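Local coordinates for PHD-type domain-containing protein (Chaetomium thermophilum, PDB 6VHF) that probably acts in the histone H3K4 methyltransferase complex COMPASS as its Cfp1 subunit, this part being the zinc-bearing domain that interacts with RbBP5, at residues 4-9 with 168-173; 32-37 with 144-149; 38-43 with 60-65. One frame throughout, in Å; residues are numbered along the deposited sequence.

Interaction 1. Residues 4-9 with 168-173; sequences PEEYAE and QRVRDG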
loop_
_atom_site.group_PDB
_atom_site.type_symbol
_atom_site.label_atom_id
_atom_site.label_comp_id
_atom_site.label_asym_id
_atom_site.label_seq_id
_atom_site.Cartn_x
_atom_site.Cartn_y
_atom_site.Cartn_z
ATOM N N PRO A 4 -11.118 -11.965 31.425
ATOM C CA PRO A 4 -11.788 -10.919 30.634
ATOM C C PRO A 4 -10.839 -10.025 29.840
ATOM O O PRO A 4 -11.154 -9.653 28.700
ATOM C CB PRO A 4 -12.539 -10.123 31.705
ATOM C CG PRO A 4 -12.883 -11.148 32.739
ATOM C CD PRO A 4 -11.760 -12.155 32.741
ATOM N N GLU A 5 -9.694 -9.655 30.410
ATOM C CA GLU A 5 -8.797 -8.753 29.702
ATOM C C GLU A 5 -8.060 -9.473 28.573
ATOM O O GLU A 5 -7.743 -8.853 27.556
ATOM C CB GLU A 5 -7.808 -8.105 30.686
ATOM C CG GLU A 5 -6.506 -7.586 30.031
ATOM C CD GLU A 5 -6.678 -6.229 29.358
ATOM O OE1 GLU A 5 -7.794 -5.681 29.500
ATOM O OE2 GLU A 5 -5.735 -5.752 28.665
ATOM N N GLU A 6 -7.793 -10.775 28.742
ATOM C CA GLU A 6 -7.180 -11.571 27.684
ATOM C C GLU A 6 -8.124 -11.741 26.497
ATOM O O GLU A 6 -7.679 -11.710 25.342
ATOM C CB GLU A 6 -6.721 -12.932 28.236
ATOM C CG GLU A 6 -5.462 -12.852 29.158
ATOM C CD GLU A 6 -5.224 -14.087 30.050
ATOM O OE1 GLU A 6 -4.071 -14.299 30.472
ATOM O OE2 GLU A 6 -6.187 -14.823 30.352
ATOM N N TYR A 7 -9.429 -11.930 26.755
ATOM C CA TYR A 7 -10.401 -11.941 25.662
ATOM C C TYR A 7 -10.373 -10.622 24.905
ATOM O O TYR A 7 -10.417 -10.600 23.663
ATOM C CB TYR A 7 -11.819 -12.191 26.179
ATOM C CG TYR A 7 -12.143 -13.618 26.573
ATOM C CD1 TYR A 7 -12.148 -14.630 25.631
ATOM C CD2 TYR A 7 -12.476 -13.942 27.894
ATOM C CE1 TYR A 7 -12.451 -15.933 25.981
ATOM C CE2 TYR A 7 -12.784 -15.255 28.261
ATOM C CZ TYR A 7 -12.770 -16.245 27.294
ATOM O OH TYR A 7 -13.063 -17.551 27.621
ATOM N N ALA A 8 -10.309 -9.512 25.641
ATOM C CA ALA A 8 -10.305 -8.210 24.992
ATOM C C ALA A 8 -9.065 -8.039 24.114
ATOM O O ALA A 8 -9.147 -7.473 23.019
ATOM C CB ALA A 8 -10.397 -7.105 26.049
ATOM N N GLU A 9 -7.912 -8.542 24.565
ATOM C CA GLU A 9 -6.685 -8.404 23.781
ATOM C C GLU A 9 -6.711 -9.286 22.539
ATOM O O GLU A 9 -6.353 -8.839 21.444
ATOM C CB GLU A 9 -5.472 -8.749 24.641
ATOM C CG GLU A 9 -5.303 -7.869 25.866
ATOM C CD GLU A 9 -4.118 -8.295 26.711
ATOM O OE1 GLU A 9 -4.069 -7.916 27.898
ATOM O OE2 GLU A 9 -3.249 -9.007 26.171
ATOM N N GLN A 168 -0.634 -16.213 20.257
ATOM C CA GLN A 168 -0.181 -17.487 20.799
ATOM C C GLN A 168 0.445 -17.317 22.179
ATOM O O GLN A 168 0.300 -18.200 23.035
ATOM C CB GLN A 168 0.791 -18.173 19.840
ATOM C CG GLN A 168 1.582 -19.333 20.451
ATOM C CD GLN A 168 0.725 -20.539 20.859
ATOM O OE1 GLN A 168 -0.507 -20.498 20.833
ATOM N NE2 GLN A 168 1.393 -21.620 21.256
ATOM N N ARG A 169 1.103 -16.178 22.433
ATOM C CA ARG A 169 1.703 -15.957 23.745
ATOM C C ARG A 169 0.640 -15.762 24.819
ATOM O O ARG A 169 0.758 -16.319 25.918
ATOM C CB ARG A 169 2.656 -14.765 23.702
ATOM C CG ARG A 169 4.131 -15.163 23.594
ATOM C CD ARG A 169 4.953 -14.049 22.998
ATOM N NE ARG A 169 4.479 -12.750 23.466
ATOM C CZ ARG A 169 4.499 -11.642 22.729
ATOM N NH1 ARG A 169 4.957 -11.685 21.485
ATOM N NH2 ARG A 169 4.041 -10.499 23.231
ATOM N N VAL A 170 -0.403 -14.981 24.532
ATOM C CA VAL A 170 -1.478 -14.808 25.505
ATOM C C VAL A 170 -2.135 -16.152 25.824
ATOM O O VAL A 170 -2.278 -16.530 26.997
ATOM C CB VAL A 170 -2.497 -13.777 25.005
ATOM C CG1 VAL A 170 -3.780 -13.866 25.812
ATOM C CG2 VAL A 170 -1.902 -12.371 25.085
ATOM N N ARG A 171 -2.518 -16.905 24.790
ATOM C CA ARG A 171 -3.103 -18.224 25.024
ATOM C C ARG A 171 -2.143 -19.137 25.784
ATOM O O ARG A 171 -2.580 -19.941 26.619
ATOM C CB ARG A 171 -3.518 -18.877 23.709
ATOM C CG ARG A 171 -4.673 -18.205 22.983
ATOM C CD ARG A 171 -5.093 -19.071 21.824
ATOM N NE ARG A 171 -3.944 -19.431 20.989
ATOM C CZ ARG A 171 -3.624 -18.818 19.846
ATOM N NH1 ARG A 171 -4.368 -17.803 19.413
ATOM N NH2 ARG A 171 -2.557 -19.207 19.143
ATOM N N ASP A 172 -0.835 -19.036 25.505
ATOM C CA ASP A 172 0.153 -19.777 26.290
ATOM C C ASP A 172 0.127 -19.361 27.761
ATOM O O ASP A 172 0.242 -20.210 28.653
ATOM C CB ASP A 172 1.559 -19.579 25.722
ATOM C CG ASP A 172 1.808 -20.383 24.456
ATOM O OD1 ASP A 172 1.070 -21.368 24.210
ATOM O OD2 ASP A 172 2.753 -20.029 23.710
ATOM N N GLY A 173 -0.004 -18.059 28.036
ATOM C CA GLY A 173 -0.042 -17.605 29.419
ATOM C C GLY A 173 -1.253 -18.125 30.170
ATOM O O GLY A 173 -1.149 -18.535 31.330
#

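Interaction 2. Residues 32-37 with 144-149; sequences QLIELA and LLTKTV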
loop_
_atom_site.group_PDB
_atom_site.type_symbol
_atom_site.label_atom_id
_atom_site.label_comp_id
_atom_site.label_asym_id
_atom_site.label_seq_id
_atom_site.Cartn_x
_atom_site.Cartn_y
_atom_site.Cartn_z
ATOM N N GLN A 32 -1.871 -2.326 -9.087
ATOM C CA GLN A 32 -2.557 -2.320 -10.378
ATOM C C GLN A 32 -2.656 -0.911 -10.937
ATOM O O GLN A 32 -2.437 -0.693 -12.140
ATOM C CB GLN A 32 -3.952 -2.920 -10.262
ATOM C CG GLN A 32 -4.007 -4.340 -9.732
ATOM C CD GLN A 32 -5.402 -4.911 -9.868
ATOM O OE1 GLN A 32 -6.222 -4.789 -8.965
ATOM N NE2 GLN A 32 -5.688 -5.510 -11.014
ATOM N N LEU A 33 -3.000 0.056 -10.085
ATOM C CA LEU A 33 -3.057 1.448 -10.522
ATOM C C LEU A 33 -1.727 1.886 -11.124
ATOM O O LEU A 33 -1.687 2.501 -12.195
ATOM C CB LEU A 33 -3.431 2.337 -9.339
ATOM C CG LEU A 33 -3.451 3.842 -9.569
ATOM C CD1 LEU A 33 -4.517 4.204 -10.600
ATOM C CD2 LEU A 33 -3.682 4.586 -8.243
ATOM N N ILE A 34 -0.622 1.565 -10.449
ATOM C CA ILE A 34 0.697 1.895 -10.977
ATOM C C ILE A 34 0.920 1.205 -12.317
ATOM O O ILE A 34 1.417 1.814 -13.274
ATOM C CB ILE A 34 1.784 1.513 -9.964
ATOM C CG1 ILE A 34 1.612 2.298 -8.662
ATOM C CG2 ILE A 34 3.157 1.776 -10.540
ATOM C CD1 ILE A 34 2.490 1.746 -7.531
ATOM N N GLU A 35 0.564 -0.079 -12.410
ATOM C CA GLU A 35 0.641 -0.759 -13.696
ATOM C C GLU A 35 -0.225 -0.065 -14.747
ATOM O O GLU A 35 0.202 0.109 -15.890
ATOM C CB GLU A 35 0.224 -2.223 -13.548
ATOM C CG GLU A 35 1.100 -3.193 -14.317
ATOM C CD GLU A 35 0.767 -4.663 -14.031
ATOM O OE1 GLU A 35 0.260 -5.346 -14.959
ATOM O OE2 GLU A 35 1.009 -5.129 -12.881
ATOM N N LEU A 36 -1.457 0.318 -14.393
ATOM C CA LEU A 36 -2.301 0.994 -15.375
ATOM C C LEU A 36 -1.660 2.302 -15.842
ATOM O O LEU A 36 -1.718 2.642 -17.033
ATOM C CB LEU A 36 -3.699 1.234 -14.807
ATOM C CG LEU A 36 -4.594 2.246 -15.534
ATOM C CD1 LEU A 36 -4.885 1.804 -16.959
ATOM C CD2 LEU A 36 -5.888 2.472 -14.786
ATOM N N ALA A 37 -1.010 3.022 -14.923
ATOM C CA ALA A 37 -0.360 4.279 -15.272
ATOM C C ALA A 37 0.806 4.037 -16.218
ATOM O O ALA A 37 0.935 4.723 -17.241
ATOM C CB ALA A 37 0.110 4.999 -14.005
ATOM N N LEU A 144 9.883 3.582 -8.170
ATOM C CA LEU A 144 9.897 3.940 -6.761
ATOM C C LEU A 144 8.562 3.650 -6.079
ATOM O O LEU A 144 8.542 3.083 -4.983
ATOM C CB LEU A 144 10.301 5.400 -6.599
ATOM C CG LEU A 144 11.741 5.645 -7.074
ATOM C CD1 LEU A 144 12.262 7.000 -6.618
ATOM C CD2 LEU A 144 12.671 4.540 -6.601
ATOM N N LEU A 145 7.441 4.032 -6.702
ATOM C CA LEU A 145 6.124 3.732 -6.146
ATOM C C LEU A 145 5.882 2.229 -6.067
ATOM O O LEU A 145 5.261 1.744 -5.110
ATOM C CB LEU A 145 5.027 4.379 -6.994
ATOM C CG LEU A 145 4.824 5.892 -7.104
ATOM C CD1 LEU A 145 3.501 6.193 -7.817
ATOM C CD2 LEU A 145 4.851 6.529 -5.731
ATOM N N THR A 146 6.315 1.481 -7.091
ATOM C CA THR A 146 6.268 0.025 -7.008
ATOM C C THR A 146 7.020 -0.475 -5.777
ATOM O O THR A 146 6.522 -1.326 -5.031
ATOM C CB THR A 146 6.851 -0.599 -8.275
ATOM O OG1 THR A 146 5.940 -0.425 -9.368
ATOM C CG2 THR A 146 7.136 -2.092 -8.070
ATOM N N LYS A 147 8.217 0.067 -5.546
ATOM C CA LYS A 147 9.055 -0.361 -4.433
ATOM C C LYS A 147 8.419 -0.015 -3.092
ATOM O O LYS A 147 8.444 -0.828 -2.156
ATOM C CB LYS A 147 10.440 0.284 -4.567
ATOM C CG LYS A 147 11.403 0.035 -3.418
ATOM C CD LYS A 147 12.812 0.568 -3.708
ATOM C CE LYS A 147 13.345 1.402 -2.536
ATOM N NZ LYS A 147 12.972 0.824 -1.193
ATOM N N THR A 148 7.833 1.179 -2.974
ATOM C CA THR A 148 7.177 1.535 -1.720
ATOM C C THR A 148 6.035 0.578 -1.402
ATOM O O THR A 148 5.938 0.062 -0.281
ATOM C CB THR A 148 6.639 2.958 -1.784
ATOM O OG1 THR A 148 7.694 3.848 -2.154
ATOM C CG2 THR A 148 6.085 3.352 -0.423
ATOM N N VAL A 149 5.152 0.341 -2.382
ATOM C CA VAL A 149 3.935 -0.416 -2.118
ATOM C C VAL A 149 4.268 -1.873 -1.835
ATOM O O VAL A 149 3.779 -2.453 -0.859
ATOM C CB VAL A 149 2.936 -0.264 -3.279
ATOM C CG1 VAL A 149 1.714 -1.128 -3.034
ATOM C CG2 VAL A 149 2.514 1.198 -3.407
#

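Interaction 3. Residues 38-43 with 60-65; sequences IARREA and DTRLDT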
loop_
_atom_site.group_PDB
_atom_site.type_symbol
_atom_site.label_atom_id
_atom_site.label_comp_id
_atom_site.label_asym_id
_atom_site.label_seq_id
_atom_site.Cartn_x
_atom_site.Cartn_y
_atom_site.Cartn_z
ATOM N N ILE A 38 1.639 3.036 -15.913
ATOM C CA ILE A 38 2.732 2.673 -16.804
ATOM C C ILE A 38 2.209 2.327 -18.200
ATOM O O ILE A 38 2.732 2.821 -19.200
ATOM C CB ILE A 38 3.554 1.530 -16.188
ATOM C CG1 ILE A 38 4.419 2.072 -15.060
ATOM C CG2 ILE A 38 4.456 0.890 -17.227
ATOM C CD1 ILE A 38 4.824 1.016 -14.013
ATOM N N ALA A 39 1.148 1.505 -18.286
ATOM C CA ALA A 39 0.634 1.050 -19.582
ATOM C C ALA A 39 0.044 2.198 -20.393
ATOM O O ALA A 39 0.160 2.220 -21.622
ATOM C CB ALA A 39 -0.434 -0.029 -19.395
ATOM N N ARG A 40 -0.654 3.120 -19.726
ATOM C CA ARG A 40 -1.221 4.273 -20.412
ATOM C C ARG A 40 -0.128 5.206 -20.898
ATOM O O ARG A 40 -0.282 5.858 -21.938
ATOM C CB ARG A 40 -2.182 5.023 -19.485
ATOM C CG ARG A 40 -3.492 4.313 -19.232
ATOM C CD ARG A 40 -4.407 5.175 -18.347
ATOM N NE ARG A 40 -4.504 6.537 -18.857
ATOM C CZ ARG A 40 -5.360 6.910 -19.808
ATOM N NH1 ARG A 40 -6.209 6.017 -20.320
ATOM N NH2 ARG A 40 -5.377 8.173 -20.229
ATOM N N ARG A 41 0.986 5.254 -20.171
ATOM C CA ARG A 41 2.144 6.021 -20.601
ATOM C C ARG A 41 2.768 5.400 -21.840
ATOM O O ARG A 41 3.064 6.098 -22.812
ATOM C CB ARG A 41 3.161 6.103 -19.457
ATOM C CG ARG A 41 4.406 6.900 -19.828
ATOM C CD ARG A 41 5.556 6.744 -18.833
ATOM N NE ARG A 41 6.709 7.494 -19.317
ATOM C CZ ARG A 41 7.727 6.975 -19.996
ATOM N NH1 ARG A 41 7.780 5.670 -20.240
ATOM N NH2 ARG A 41 8.708 7.768 -20.425
ATOM N N GLU A 42 2.945 4.079 -21.838
ATOM C CA GLU A 42 3.485 3.414 -23.017
ATOM C C GLU A 42 2.553 3.576 -24.215
ATOM O O GLU A 42 3.020 3.760 -25.342
ATOM C CB GLU A 42 3.749 1.936 -22.711
ATOM C CG GLU A 42 4.117 1.094 -23.934
ATOM C CD GLU A 42 4.004 -0.423 -23.698
ATOM O OE1 GLU A 42 4.196 -1.195 -24.680
ATOM O OE2 GLU A 42 3.703 -0.834 -22.549
ATOM N N ALA A 43 1.228 3.553 -23.997
ATOM C CA ALA A 43 0.333 3.728 -25.141
ATOM C C ALA A 43 0.452 5.134 -25.740
ATOM O O ALA A 43 0.467 5.291 -26.971
ATOM C CB ALA A 43 -1.117 3.446 -24.759
ATOM N N ASP A 60 0.370 9.691 -13.627
ATOM C CA ASP A 60 -1.072 9.865 -13.563
ATOM C C ASP A 60 -1.469 10.520 -12.239
ATOM O O ASP A 60 -0.948 10.166 -11.175
ATOM C CB ASP A 60 -1.760 8.507 -13.703
ATOM C CG ASP A 60 -3.216 8.619 -14.065
ATOM O OD1 ASP A 60 -3.988 9.208 -13.272
ATOM O OD2 ASP A 60 -3.597 8.094 -15.140
ATOM N N THR A 61 -2.424 11.457 -12.314
ATOM C CA THR A 61 -2.858 12.197 -11.132
ATOM C C THR A 61 -3.420 11.271 -10.065
ATOM O O THR A 61 -3.324 11.570 -8.869
ATOM C CB THR A 61 -3.925 13.221 -11.512
ATOM O OG1 THR A 61 -3.493 13.965 -12.653
ATOM C CG2 THR A 61 -4.182 14.182 -10.361
ATOM N N ARG A 62 -4.032 10.160 -10.478
ATOM C CA ARG A 62 -4.593 9.226 -9.514
ATOM C C ARG A 62 -3.517 8.581 -8.657
ATOM O O ARG A 62 -3.833 8.068 -7.582
ATOM C CB ARG A 62 -5.400 8.152 -10.238
ATOM C CG ARG A 62 -6.644 8.681 -10.943
ATOM C CD ARG A 62 -7.220 7.622 -11.858
ATOM N NE ARG A 62 -6.337 7.336 -12.987
ATOM C CZ ARG A 62 -6.689 6.565 -14.011
ATOM N NH1 ARG A 62 -7.892 6.007 -14.020
ATOM N NH2 ARG A 62 -5.846 6.349 -15.020
ATOM N N LEU A 63 -2.256 8.599 -9.102
ATOM C CA LEU A 63 -1.178 8.007 -8.320
ATOM C C LEU A 63 -0.934 8.743 -7.008
ATOM O O LEU A 63 -0.163 8.252 -6.178
ATOM C CB LEU A 63 0.117 7.957 -9.138
ATOM C CG LEU A 63 0.077 7.026 -10.364
ATOM C CD1 LEU A 63 1.282 7.224 -11.273
ATOM C CD2 LEU A 63 -0.034 5.563 -9.963
ATOM N N ASP A 64 -1.571 9.898 -6.794
ATOM C CA ASP A 64 -1.470 10.552 -5.500
ATOM C C ASP A 64 -2.164 9.740 -4.414
ATOM O O ASP A 64 -1.765 9.815 -3.247
ATOM C CB ASP A 64 -2.052 11.956 -5.582
ATOM C CG ASP A 64 -1.273 12.839 -6.522
ATOM O OD1 ASP A 64 -0.204 12.403 -7.008
ATOM O OD2 ASP A 64 -1.736 13.962 -6.790
ATOM N N THR A 65 -3.191 8.962 -4.785
ATOM C CA THR A 65 -3.784 7.990 -3.870
ATOM C C THR A 65 -2.723 7.101 -3.237
ATOM O O THR A 65 -2.805 6.772 -2.050
ATOM C CB THR A 65 -4.804 7.136 -4.619
ATOM O OG1 THR A 65 -5.669 7.993 -5.362
ATOM C CG2 THR A 65 -5.640 6.328 -3.655
HETATM O O HOH W 1 -2.647 8.072 -17.548
#

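Interaction 1. Residues 4-9 with 168-173
Glu6 and Glu9, one helical turn apart near the start of helix 4-46, both meet Val170 on helix 141-177. Glu6 comes first along the chain. It brings the aliphatic root of its side chain, CB and CG, against one methyl of Val170, with Glu6 CG 3.9 Å from Val170 CG1. Its CG lies beside its own backbone N (chi1 -72°), and the chain is extended beyond that point. The carboxylate is therefore carried past the methyl. Glu6 OE2 is hydrogen-bonded to the backbone N of Thr3, just ahead of the helix.

Glu9 follows, and it meets the other branch of the valine. Here the touching atom is a carboxylate oxygen, with Glu9 OE2 3.8 Å from Val170 CG2. The two methyls of Val170 are thus shared out, CG1 to Glu6 and CG2 to Glu9. The backbones come nearest at the first of these pairs, with Glu6 CA 6.9 Å from Val170 CA.

Across the pair, the link is made by van der Waals contact between one branched apolar residue and two acidic ones. Little surface is buried, about 144 Å². Such chemistry implies a light surface contact between the two long helices, without a polar bond or salt bridge joining these segments.

Interaction 2. Residues 32-37 with 144-149
Ile34 of helix 4-46 reaches across to Leu145, Thr146 and Val149 of helix 141-177. The close part lies at its CD1 methyl. This atom sits 3.7 Å from Leu145 CB and equally near the backbone O of Leu145. With CG1 beside the backbone N and chi2 at 168°, the longer branch is stretched out, which carries CD1 to the facing helix. Ile34 is buried.

The contact is looser toward Val149, whose CG2 lies 4.2 Å from Ile34 CD1. On the more exposed side, at the partly exposed Thr146, the shorter branch of the isoleucine meets a polar atom, with Ile34 CG2 3.7 Å from Thr146 OG1. That hydroxyl is hydrogen-bonded to Gly142 O within its own helix.

The short helix segments run nearly antiparallel, at 170°, with their axes 10.2 Å apart. Leu63, at the entry to helix 64-77, also packs on Ile34. Val66 of helix 64-77 touches both Leu145 and Val149. Cys27 and Leu31, earlier on helix 4-46, also touch Val149. The contact thus belongs to a small apolar core where three helices meet, with the zinc ion about 11 Å from the Leu145 side chain.

Interaction 3. Residues 38-43 with 60-65
Arg40 on helix 4-46 meets Asp60 through a water and touches Arg62 directly. The water is the polar bridge between the segments. It accepts a hydrogen bond from Arg40 NE at 2.7 Å, in the plane of the guanidinium at its edge, and donates one to Asp60 OD2. The charged atoms themselves do not meet, since Arg40 NE is 4.1 Å from Asp60 OD2.

The salt bridge lies within 60-65. Arg62 grips the Asp60 carboxylate side-on with two nitrogens. Its chain bends at chi3 (-67°), which brings NE and NH2 alongside the carboxylate. Arg62 NH2 is 2.8 Å from Asp60 OD2, and Arg62 NE is 3.0 Å from Asp60 OD1. Both oxygens lie near the guanidinium plane, but the nitrogens approach from above the carboxylate plane. Asp60 OD1 also accepts from the backbone N of Arg62 with its anti lone pair, at a fairly straight 166°, which makes an Asx turn.

Van der Waals contact is slight. Arg40 CD lies at the edge of the Arg62 guanidinium, 3.8 Å from Arg62 NH2. The two guanidinium planes stand 85° apart. Both cations gather round one carboxylate, which probably offsets their like charges. An alanine at Asp60 would remove both oxygens, and is likely to leave Arg62 without its mate, open the Asx turn and cost the bridging water one of its partners.

Arg40 has a further anchor in Pro124 O, bonded to its NH2. The side chain of Asp60 is about 10 Å from the zinc ion, bound by Cys57, Cys130, Cys135 and His138. The contact ties helix 4-46 to the turn leading into helix 64-77. Leu63 of that turn packs on Leu33, Ile34 and Ala37 of helix 4-46, and on Trp141 and Leu145 of helix 141-177.

Overall arrangement
All three contacts use helix 4-46. Interactions 1 and 2 pair it with helix 141-177, and interaction 3 with the turn entering helix 64-77. Along the chain they are nested: interaction 3 lies inside the loop closed by interaction 2, which lies inside that of interaction 1. Interactions 2 and 3 are neighbours, their centres 9 Å apart, and touch through Leu33, Ile34 and Ala37 against Arg62 and Leu63. Interaction 1 is remote, its centre 39 Å from that of interaction 2 and 46 Å from that of interaction 3. The long antiparallel helix pair thus touches at the surface at one end; near the zinc site, helix 64-77 joins it and some residues are buried.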